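N-isopropylammelide isopropylaminohydrolase (Burkholderia multivorans ATCC 17616, PDB 6NBO) belongs to the amidohydrolase family, metal-dependent enzymes whose catalytic domain is a TIM barrel, and holds zinc ions at its metal centre. Local coordinates at residues D32-T37 with A363-V368; T66-T71 with T121-H126; Q155-P160 with A182-G187; V274-T279 with A295-I300. All coordinates share one frame; numbering follows the deposited sequence.

Contact 1. Residues D32-T37 with A363-V368. With EDO (1,2-ethanediol), chain L.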
# COMPACT_ATOMS: atom_id res chain seq x y z
N ASP A 32 6.41 -8.88 -20.53
CA ASP A 32 5.90 -8.56 -19.20
C ASP A 32 4.44 -8.11 -19.22
O ASP A 32 3.98 -7.51 -18.24
CB ASP A 32 6.78 -7.51 -18.52
CG ASP A 32 6.75 -6.17 -19.22
OD1 ASP A 32 6.25 -6.08 -20.35
OD2 ASP A 32 7.23 -5.18 -18.63
N ARG A 33 3.70 -8.39 -20.29
CA ARG A 33 2.33 -7.90 -20.44
C ARG A 33 1.37 -9.04 -20.72
O ARG A 33 1.73 -10.09 -21.26
CB ARG A 33 2.21 -6.89 -21.58
CG ARG A 33 3.17 -5.73 -21.49
CD ARG A 33 2.57 -4.58 -20.75
NE ARG A 33 3.51 -3.48 -20.65
CZ ARG A 33 3.15 -2.20 -20.61
NH1 ARG A 33 1.87 -1.86 -20.68
NH2 ARG A 33 4.08 -1.26 -20.52
N ILE A 34 0.10 -8.81 -20.38
CA ILE A 34 -0.96 -9.70 -20.82
C ILE A 34 -1.24 -9.42 -22.29
O ILE A 34 -1.47 -8.27 -22.69
CB ILE A 34 -2.21 -9.51 -19.96
CG1 ILE A 34 -1.88 -9.90 -18.51
CG2 ILE A 34 -3.36 -10.33 -20.52
CD1 ILE A 34 -3.06 -10.00 -17.62
N ALA A 35 -1.18 -10.46 -23.12
CA ALA A 35 -1.34 -10.29 -24.56
C ALA A 35 -2.76 -10.53 -25.03
O ALA A 35 -3.25 -9.85 -25.94
CB ALA A 35 -0.39 -11.23 -25.30
N ARG A 36 -3.44 -11.50 -24.42
CA ARG A 36 -4.73 -11.96 -24.90
C ARG A 36 -5.45 -12.63 -23.73
O ARG A 36 -4.82 -13.31 -22.92
CB ARG A 36 -4.54 -12.95 -26.06
CG ARG A 36 -5.45 -12.76 -27.22
CD ARG A 36 -5.29 -13.91 -28.23
NE ARG A 36 -6.55 -14.13 -28.92
CZ ARG A 36 -6.83 -15.19 -29.66
NH1 ARG A 36 -5.93 -16.15 -29.83
NH2 ARG A 36 -8.03 -15.29 -30.24
N THR A 37 -6.76 -12.43 -23.65
CA THR A 37 -7.61 -13.17 -22.72
C THR A 37 -8.84 -13.67 -23.45
O THR A 37 -9.35 -13.01 -24.37
CB THR A 37 -8.07 -12.31 -21.52
OG1 THR A 37 -8.79 -11.18 -22.02
CG2 THR A 37 -6.88 -11.85 -20.71
N ALA A 363 -2.09 -4.92 -19.73
CA ALA A 363 -1.69 -4.77 -18.34
C ALA A 363 -0.39 -5.51 -18.10
O ALA A 363 -0.04 -6.46 -18.82
CB ALA A 363 -2.77 -5.31 -17.40
N ARG A 364 0.35 -5.06 -17.08
CA ARG A 364 1.49 -5.82 -16.60
C ARG A 364 1.03 -7.20 -16.17
O ARG A 364 0.02 -7.35 -15.48
CB ARG A 364 2.18 -5.10 -15.43
CG ARG A 364 3.48 -5.79 -14.98
CD ARG A 364 4.11 -5.08 -13.77
NE ARG A 364 4.41 -3.68 -14.07
CZ ARG A 364 4.59 -2.73 -13.15
NH1 ARG A 364 4.51 -3.02 -11.86
NH2 ARG A 364 4.84 -1.49 -13.54
N ALA A 365 1.78 -8.23 -16.58
CA ALA A 365 1.37 -9.61 -16.37
C ALA A 365 1.71 -10.06 -14.94
O ALA A 365 2.61 -10.86 -14.69
CB ALA A 365 2.03 -10.51 -17.41
N ASP A 366 0.94 -9.51 -13.99
CA ASP A 366 0.94 -9.96 -12.60
C ASP A 366 -0.32 -10.78 -12.38
O ASP A 366 -1.43 -10.26 -12.50
CB ASP A 366 0.97 -8.78 -11.62
CG ASP A 366 2.25 -7.93 -11.74
OD1 ASP A 366 3.16 -8.29 -12.51
OD2 ASP A 366 2.33 -6.89 -11.05
N VAL A 367 -0.15 -12.07 -12.08
CA VAL A 367 -1.28 -12.98 -11.98
C VAL A 367 -1.08 -13.87 -10.76
O VAL A 367 0.01 -14.43 -10.56
CB VAL A 367 -1.46 -13.85 -13.25
CG1 VAL A 367 -2.70 -14.71 -13.12
CG2 VAL A 367 -1.55 -12.98 -14.51
N VAL A 368 -2.12 -14.00 -9.96
CA VAL A 368 -2.10 -14.78 -8.72
C VAL A 368 -3.24 -15.77 -8.80
O VAL A 368 -4.40 -15.37 -8.94
CB VAL A 368 -2.23 -13.86 -7.49
CG1 VAL A 368 -2.23 -14.66 -6.17
CG2 VAL A 368 -1.13 -12.81 -7.50
C1 EDO L . 4.87 -0.90 -16.74
O1 EDO L . 3.95 0.15 -16.41
C2 EDO L . 4.12 -2.21 -16.94
O2 EDO L . 5.06 -3.29 -17.03

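Contact 2. Residues T66-T71 with T121-H126. With ZN (zinc ion), chain B.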
# COMPACT_ATOMS: atom_id res chain seq x y z
N THR A 66 2.78 0.31 4.05
CA THR A 66 3.50 -0.41 5.09
C THR A 66 4.77 0.38 5.40
O THR A 66 4.98 1.49 4.89
CB THR A 66 3.76 -1.86 4.67
OG1 THR A 66 4.23 -2.59 5.82
CG2 THR A 66 4.81 -1.94 3.54
N HIS A 67 5.62 -0.21 6.26
CA HIS A 67 6.85 0.42 6.75
C HIS A 67 7.92 -0.67 6.67
O HIS A 67 8.26 -1.29 7.68
CB HIS A 67 6.69 0.97 8.18
CG HIS A 67 5.72 2.11 8.30
ND1 HIS A 67 6.12 3.42 8.22
CD2 HIS A 67 4.38 2.13 8.48
CE1 HIS A 67 5.07 4.21 8.37
NE2 HIS A 67 4.00 3.45 8.51
N LEU A 68 8.45 -0.91 5.46
CA LEU A 68 9.37 -2.02 5.24
C LEU A 68 10.67 -1.82 6.01
O LEU A 68 11.35 -2.81 6.34
CB LEU A 68 9.70 -2.20 3.75
CG LEU A 68 8.61 -2.63 2.76
CD1 LEU A 68 9.17 -2.65 1.34
CD2 LEU A 68 8.01 -3.97 3.13
N ASP A 69 11.04 -0.57 6.28
CA ASP A 69 12.30 -0.33 6.97
C ASP A 69 12.23 -0.76 8.44
O ASP A 69 13.27 -1.07 9.03
CB ASP A 69 12.69 1.16 6.86
CG ASP A 69 11.65 2.11 7.46
OD1 ASP A 69 10.43 1.86 7.31
OD2 ASP A 69 12.06 3.13 8.06
N LYS A 70 11.04 -0.78 9.03
CA LYS A 70 10.89 -1.00 10.47
C LYS A 70 10.74 -2.47 10.85
O LYS A 70 10.89 -2.80 12.03
CB LYS A 70 9.65 -0.28 11.02
CG LYS A 70 9.59 1.24 10.94
CD LYS A 70 8.21 1.68 11.47
CE LYS A 70 7.89 3.15 11.23
NZ LYS A 70 8.66 4.07 12.12
N THR A 71 10.38 -3.32 9.89
CA THR A 71 9.92 -4.68 10.19
C THR A 71 11.04 -5.52 10.79
O THR A 71 12.22 -5.36 10.46
CB THR A 71 9.39 -5.37 8.93
OG1 THR A 71 8.82 -6.63 9.29
CG2 THR A 71 10.50 -5.58 7.90
N THR A 121 2.64 -7.73 -5.70
CA THR A 121 3.68 -7.34 -6.66
C THR A 121 3.87 -5.84 -6.72
O THR A 121 4.69 -5.36 -7.51
CB THR A 121 3.33 -7.88 -8.05
OG1 THR A 121 2.07 -7.34 -8.46
CG2 THR A 121 3.25 -9.41 -8.03
N ARG A 122 3.12 -5.08 -5.93
CA ARG A 122 3.21 -3.63 -5.88
C ARG A 122 3.09 -3.21 -4.43
O ARG A 122 2.14 -3.61 -3.74
CB ARG A 122 2.12 -3.00 -6.73
CG ARG A 122 2.16 -3.49 -8.18
CD ARG A 122 1.46 -2.58 -9.09
NE ARG A 122 1.09 -3.21 -10.36
CZ ARG A 122 1.15 -2.57 -11.52
NH1 ARG A 122 1.61 -1.33 -11.55
NH2 ARG A 122 0.75 -3.16 -12.64
N ILE A 123 4.04 -2.39 -3.95
CA ILE A 123 4.09 -1.99 -2.55
C ILE A 123 4.36 -0.50 -2.46
O ILE A 123 5.31 -0.01 -3.08
CB ILE A 123 5.18 -2.75 -1.77
CG1 ILE A 123 5.02 -4.27 -1.90
CG2 ILE A 123 5.23 -2.25 -0.31
CD1 ILE A 123 6.11 -5.08 -1.12
N ARG A 124 3.55 0.22 -1.68
CA ARG A 124 3.89 1.56 -1.23
C ARG A 124 4.38 1.48 0.21
O ARG A 124 3.63 1.07 1.10
CB ARG A 124 2.71 2.53 -1.32
CG ARG A 124 3.05 3.92 -0.74
CD ARG A 124 1.91 4.95 -0.93
NE ARG A 124 1.80 5.35 -2.33
CZ ARG A 124 1.02 6.34 -2.76
NH1 ARG A 124 0.30 7.05 -1.90
NH2 ARG A 124 0.98 6.61 -4.06
N THR A 125 5.63 1.85 0.43
CA THR A 125 6.19 1.82 1.77
C THR A 125 6.62 3.21 2.18
O THR A 125 7.16 3.98 1.38
CB THR A 125 7.39 0.86 1.90
OG1 THR A 125 7.81 0.82 3.27
CG2 THR A 125 8.57 1.31 1.02
N HIS A 126 6.35 3.54 3.42
CA HIS A 126 6.97 4.68 4.06
C HIS A 126 8.32 4.24 4.60
O HIS A 126 8.52 3.07 4.92
CB HIS A 126 6.04 5.22 5.15
CG HIS A 126 4.70 5.64 4.62
ND1 HIS A 126 4.29 6.95 4.58
CD2 HIS A 126 3.70 4.91 4.07
CE1 HIS A 126 3.09 7.02 4.02
NE2 HIS A 126 2.71 5.80 3.71
ZN ZN B . 1.87 4.17 8.75

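Contact 3. Residues Q155-P160 with A182-G187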
# COMPACT_ATOMS: atom_id res chain seq x y z
N GLN A 155 6.90 1.85 -4.38
CA GLN A 155 6.88 3.29 -4.17
C GLN A 155 7.39 3.59 -2.77
O GLN A 155 7.01 2.91 -1.81
CB GLN A 155 5.46 3.86 -4.33
CG GLN A 155 4.89 3.74 -5.75
CD GLN A 155 3.43 4.19 -5.82
OE1 GLN A 155 2.79 4.42 -4.80
NE2 GLN A 155 2.92 4.30 -7.03
N ILE A 156 8.25 4.60 -2.64
CA ILE A 156 8.85 4.95 -1.35
C ILE A 156 8.38 6.35 -0.94
O ILE A 156 8.56 7.31 -1.69
CB ILE A 156 10.38 4.90 -1.42
CG1 ILE A 156 10.86 3.44 -1.60
CG2 ILE A 156 10.98 5.52 -0.15
CD1 ILE A 156 12.34 3.33 -1.99
N VAL A 157 7.80 6.45 0.26
CA VAL A 157 7.41 7.73 0.86
C VAL A 157 8.46 8.11 1.90
O VAL A 157 8.67 7.37 2.86
CB VAL A 157 6.02 7.64 1.52
CG1 VAL A 157 5.58 9.03 1.97
CG2 VAL A 157 5.00 7.01 0.58
N ALA A 158 9.09 9.27 1.73
CA ALA A 158 10.07 9.76 2.70
C ALA A 158 9.33 10.31 3.91
O ALA A 158 8.71 11.38 3.83
CB ALA A 158 10.95 10.84 2.06
N PHE A 159 9.40 9.60 5.05
CA PHE A 159 8.50 9.83 6.19
C PHE A 159 9.25 10.41 7.39
O PHE A 159 10.00 9.68 8.06
CB PHE A 159 7.82 8.52 6.56
CG PHE A 159 6.87 8.61 7.74
CD1 PHE A 159 5.88 9.59 7.78
CD2 PHE A 159 6.95 7.70 8.78
CE1 PHE A 159 5.00 9.67 8.85
CE2 PHE A 159 6.08 7.77 9.86
CZ PHE A 159 5.10 8.77 9.90
N PRO A 160 9.08 11.70 7.72
CA PRO A 160 9.73 12.28 8.92
C PRO A 160 8.96 11.88 10.17
O PRO A 160 8.17 12.64 10.74
CB PRO A 160 9.67 13.78 8.63
CG PRO A 160 8.34 13.94 7.86
CD PRO A 160 8.22 12.67 7.01
N ALA A 182 13.46 8.63 -3.22
CA ALA A 182 12.12 8.55 -2.66
C ALA A 182 11.13 9.14 -3.66
O ALA A 182 11.41 10.15 -4.30
CB ALA A 182 12.04 9.28 -1.31
N ASP A 183 9.99 8.47 -3.82
CA ASP A 183 9.02 8.89 -4.82
C ASP A 183 8.10 9.99 -4.30
O ASP A 183 7.71 10.89 -5.06
CB ASP A 183 8.19 7.70 -5.26
CG ASP A 183 9.06 6.60 -5.76
OD1 ASP A 183 9.70 6.82 -6.79
OD2 ASP A 183 9.18 5.58 -5.08
N LEU A 184 7.73 9.91 -3.04
CA LEU A 184 6.67 10.74 -2.47
C LEU A 184 7.16 11.35 -1.17
O LEU A 184 8.03 10.78 -0.49
CB LEU A 184 5.40 9.92 -2.19
CG LEU A 184 4.72 9.32 -3.43
CD1 LEU A 184 3.77 8.22 -3.03
CD2 LEU A 184 3.99 10.41 -4.18
N LEU A 185 6.59 12.49 -0.81
CA LEU A 185 6.91 13.11 0.47
C LEU A 185 5.87 12.70 1.50
O LEU A 185 4.67 12.73 1.23
CB LEU A 185 6.95 14.64 0.33
CG LEU A 185 7.47 15.38 1.56
CD1 LEU A 185 8.88 14.88 1.92
CD2 LEU A 185 7.47 16.89 1.31
N GLY A 186 6.34 12.31 2.69
CA GLY A 186 5.46 12.01 3.79
C GLY A 186 5.46 13.11 4.85
O GLY A 186 6.10 14.14 4.72
N GLY A 187 4.71 12.84 5.91
CA GLY A 187 4.53 13.81 6.98
C GLY A 187 3.41 13.35 7.87
O GLY A 187 2.76 12.34 7.62

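Contact 4. Residues V274-T279 with A295-I300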
# COMPACT_ATOMS: atom_id res chain seq x y z
N VAL A 274 -8.03 12.83 -4.13
CA VAL A 274 -7.32 12.43 -2.93
C VAL A 274 -7.88 11.10 -2.44
O VAL A 274 -9.07 11.00 -2.13
CB VAL A 274 -7.43 13.50 -1.84
CG1 VAL A 274 -6.83 12.98 -0.53
CG2 VAL A 274 -6.77 14.79 -2.29
N ALA A 275 -7.03 10.08 -2.36
CA ALA A 275 -7.40 8.77 -1.85
C ALA A 275 -7.15 8.70 -0.34
O ALA A 275 -6.41 9.51 0.22
CB ALA A 275 -6.61 7.66 -2.55
N VAL A 276 -7.79 7.73 0.30
CA VAL A 276 -7.58 7.49 1.72
C VAL A 276 -7.04 6.08 1.90
O VAL A 276 -7.45 5.13 1.22
CB VAL A 276 -8.86 7.75 2.55
CG1 VAL A 276 -9.96 6.72 2.25
CG2 VAL A 276 -8.54 7.81 4.04
N VAL A 277 -6.07 5.95 2.81
CA VAL A 277 -5.53 4.65 3.19
C VAL A 277 -6.17 4.23 4.51
O VAL A 277 -6.16 5.00 5.48
CB VAL A 277 -4.00 4.69 3.34
CG1 VAL A 277 -3.51 3.37 3.94
CG2 VAL A 277 -3.34 4.98 2.00
N THR A 278 -6.72 3.03 4.55
CA THR A 278 -7.17 2.47 5.83
C THR A 278 -6.45 1.15 6.06
O THR A 278 -6.27 0.36 5.13
CB THR A 278 -8.69 2.30 5.89
OG1 THR A 278 -9.06 1.90 7.22
CG2 THR A 278 -9.22 1.27 4.88
N THR A 279 -6.00 0.94 7.29
CA THR A 279 -5.40 -0.32 7.69
C THR A 279 -6.32 -1.07 8.63
O THR A 279 -5.92 -2.10 9.20
CB THR A 279 -4.03 -0.08 8.31
OG1 THR A 279 -4.19 0.58 9.58
CG2 THR A 279 -3.19 0.80 7.38
N ALA A 295 -19.04 8.59 -1.69
CA ALA A 295 -18.63 9.96 -2.01
C ALA A 295 -17.69 10.03 -3.20
O ALA A 295 -17.37 11.13 -3.64
CB ALA A 295 -17.96 10.61 -0.79
N GLY A 296 -17.25 8.89 -3.72
CA GLY A 296 -16.32 8.91 -4.83
C GLY A 296 -14.87 8.97 -4.42
O GLY A 296 -14.03 9.36 -5.24
N VAL A 297 -14.55 8.61 -3.19
CA VAL A 297 -13.18 8.63 -2.68
C VAL A 297 -12.59 7.24 -2.80
O VAL A 297 -13.17 6.27 -2.31
CB VAL A 297 -13.13 9.13 -1.22
CG1 VAL A 297 -11.69 9.03 -0.67
CG2 VAL A 297 -13.62 10.56 -1.13
N THR A 298 -11.45 7.13 -3.47
CA THR A 298 -10.77 5.84 -3.58
C THR A 298 -10.18 5.41 -2.24
O THR A 298 -9.56 6.21 -1.53
CB THR A 298 -9.65 5.93 -4.61
OG1 THR A 298 -10.22 6.28 -5.87
CG2 THR A 298 -8.91 4.59 -4.72
N VAL A 299 -10.36 4.14 -1.89
CA VAL A 299 -9.87 3.58 -0.63
C VAL A 299 -8.72 2.62 -0.93
O VAL A 299 -8.87 1.69 -1.73
CB VAL A 299 -10.97 2.88 0.17
CG1 VAL A 299 -10.40 2.30 1.47
CG2 VAL A 299 -12.09 3.86 0.50
N ILE A 300 -7.58 2.86 -0.27
CA ILE A 300 -6.37 2.04 -0.37
C ILE A 300 -6.24 1.23 0.91
O ILE A 300 -6.27 1.80 2.01
CB ILE A 300 -5.13 2.94 -0.57
CG1 ILE A 300 -5.28 3.85 -1.79
CG2 ILE A 300 -3.86 2.08 -0.66
CD1 ILE A 300 -4.28 5.01 -1.81
O HOH W 1 -10.19 9.63 -4.27

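Contact 1. Residues D32-T37 with A363-V368
Ala-363 O is gripped twice from the facing strand: Ile-34 N donates to it at 2.8 Å, nearly along the C=O axis, and Arg-33 CA adds a CA-H...O contact to Ala-363 O at 3.2 Å. In return Asp-32 O accepts from Ala-365 N at 2.8 Å, the donor standing above the carbonyl plane. Together the two bonds make a single beta bridge between Arg-33 and Arg-364. Just beyond it Asp-366 N folds back onto Arg-364 O, 2.8 Å away, in an inverse gamma turn centred on Ala-365. The bridge ties strand 33-38, an outer strand of the small N-terminal sheet, to the chain entering strand 367-370, consistent with the small beta domain that both chain ends build beside the barrel in amidohydrolases. Ile-34 CG1 packs against the turn, 4.1 Å from Ala-365 CB. Arg-364, with CG anti to its backbone N (chi1 -174°), runs out extended and then bends at chi3. There its NE donates to O2 of a 1,2-ethanediol at 3.1 Å (164°), while NH1 forms a salt bridge with Glu-153. The Arg-33 guanidinium lays one face against C2 of the same diol, and its NH1 bonds to Gly-362 O.

Contact 2. Residues T66-T71 with T121-H126
The rings of His-67 and His-126 meet obliquely, their planes at 33° and their centroids 5.3 Å apart. The nearest touch is not ring to ring: His-67 CE1 rests 3.5 Å from His-126 CB. From this position His-67 NE2 binds a zinc ion at 2.3 Å, a site completed by His-65, His-218 and Asp-304; His-65 and His-67 form the HxH motif characteristic of amidohydrolases at the end of the first barrel strand. Thr-66 O lies at the edge of the His-126 ring and accepts from His-126 N at 2.9 Å. With the bond from Thr-66 N to Arg-124 O, this pairs Thr-66 with Thr-125 as parallel strand neighbours. Thr-125 is the polar link to the loop. Its OG1, anti to the backbone N (chi1 -176°), accepts from Leu-68 N at 2.9 Å in an almost straight bond (178°), and donates in turn to His-126 O, also 2.9 Å away. The Leu-68 side chain crosses that of Thr-125 at about a right angle, and Thr-66 CG2 meets Ile-123 CG2 at 3.9 Å. The hydroxyl thus acts as acceptor and donor at once, fixing the backbone directly after His-67, consistent with a second-shell role for Thr-125 in positioning the metal ligand.

Contact 3. Residues Q155-P160 with A182-G187
Val-157 has CG1 anti to its backbone N (chi1 -173°), which brings that methyl to 3.4 Å from Gly-186 N, while the Val-157 side chain crosses that of Leu-184 obliquely, CG2 touching CD1 at 4.0 Å. Asp-183 has CG anti to its carbonyl carbon (chi1 -56°), which turns the carboxylate toward the backbone N-H of Ile-156 in strand 153-159. There OD2 takes the N-H of Ile-156 on its anti lone pair at 2.8 Å; the same oxygen forms a salt bridge with Arg-145, so it holds a backbone N-H and a guanidinium together. Ile-156 O is in turn gripped by two successive amides, Asp-183 N at 2.8 Å and Leu-184 N at 3.0 Å. Farther along, Ala-158 N bonds to Leu-184 O, and Gly-186 N reaches Ala-158 O at 2.8 Å from well above the carbonyl plane. The backbone of Gly-186 is tightly hemmed in by Val-157 CG1 and Ala-158 O, and Pro-160 CD comes to 3.4 Å from Gly-186 O, a buried oxygen without a polar partner in the model. The Phe-159 ring turns its edge to Gly-187 and stacks on the ring of His-218, a zinc ligand. On the helix-facing side, Ala-158 CB meets Ala-182 CB at 3.9 Å, backed by Ala-177. The strands run parallel with a 40° twist and are joined through helix 170-180: a beta-alpha-beta crossover of the TIM barrel, with the C-terminal end of strand 153-159, at Phe-159, near the metal centre.

Contact 4. Residues V274-T279 with A295-I300
Val-276 and its neighbours meet 298-300 through three backbone hydrogen bonds in parallel-strand register. Val-276 N donates to Thr-298 O at 3.0 Å, Ile-300 N to Val-276 O at 2.7 Å, and Thr-278 N to Ile-300 O at 2.9 Å. Each donor lies close to the line of the C=O bond it meets, and the bonds place Val-276 beside Val-299 and Val-277 beside Ile-300. A CA-H...O contact reinforces the last pair, with Val-277 CA 3.2 Å from Ile-300 O. Between Val-274 and Thr-298 a water bridges the backbones: it accepts from Thr-298 N at 2.9 Å and donates weakly to Val-274 O. Apolar contacts divide between two faces. On one, Ile-300 has CG1 anti to its carbonyl carbon (chi1 -56°), and CD1 extends back along the neighbouring strand to Ala-275 CB at 3.6 Å. The Val-277 side chain crosses that of Ile-300 obliquely, CG2 lying 3.7 Å from Ile-300 CB. On the other face Thr-278 CG2 touches Val-299 CG1 at 3.8 Å, and Val-299 packs on Cys-292 of helix 289-295. Val-297 reaches the same helix, and its CG1 also lies against Val-274 O. Helix 289-295 ends in a Schellman motif at Gly-296, from which the chain turns into strand 299-301. Strand, helix and parallel strand make the beta-alpha-beta unit of the last two strands of the TIM barrel, just ahead of the zinc ligand Asp-304.

Contacts 2, 3 and 4 are buried and belong to the parallel wall of the barrel, whereas contact 1 is partly exposed and ties the small beta domain to the chain beyond the barrel. Contacts 2 and 3 hold adjacent strands, 120-128 and 153-159, which probably bond directly through Ile-123 O with Gln-155 N and Thr-125 O with Val-157 N. Contact 1 reaches contact 2 at the end remote from zinc, where Asp-366 probably bonds to Thr-121. Contact 4 lies on other strands, its centre about 18 Å from those of contacts 2 and 3. Chemistry follows place: exposed or partly exposed arginines beside a backbone bridge in contact 1, a metal ligand in contact 2, an aspartate bound to a backbone N-H in contact 3, aliphatic packing in contact 4.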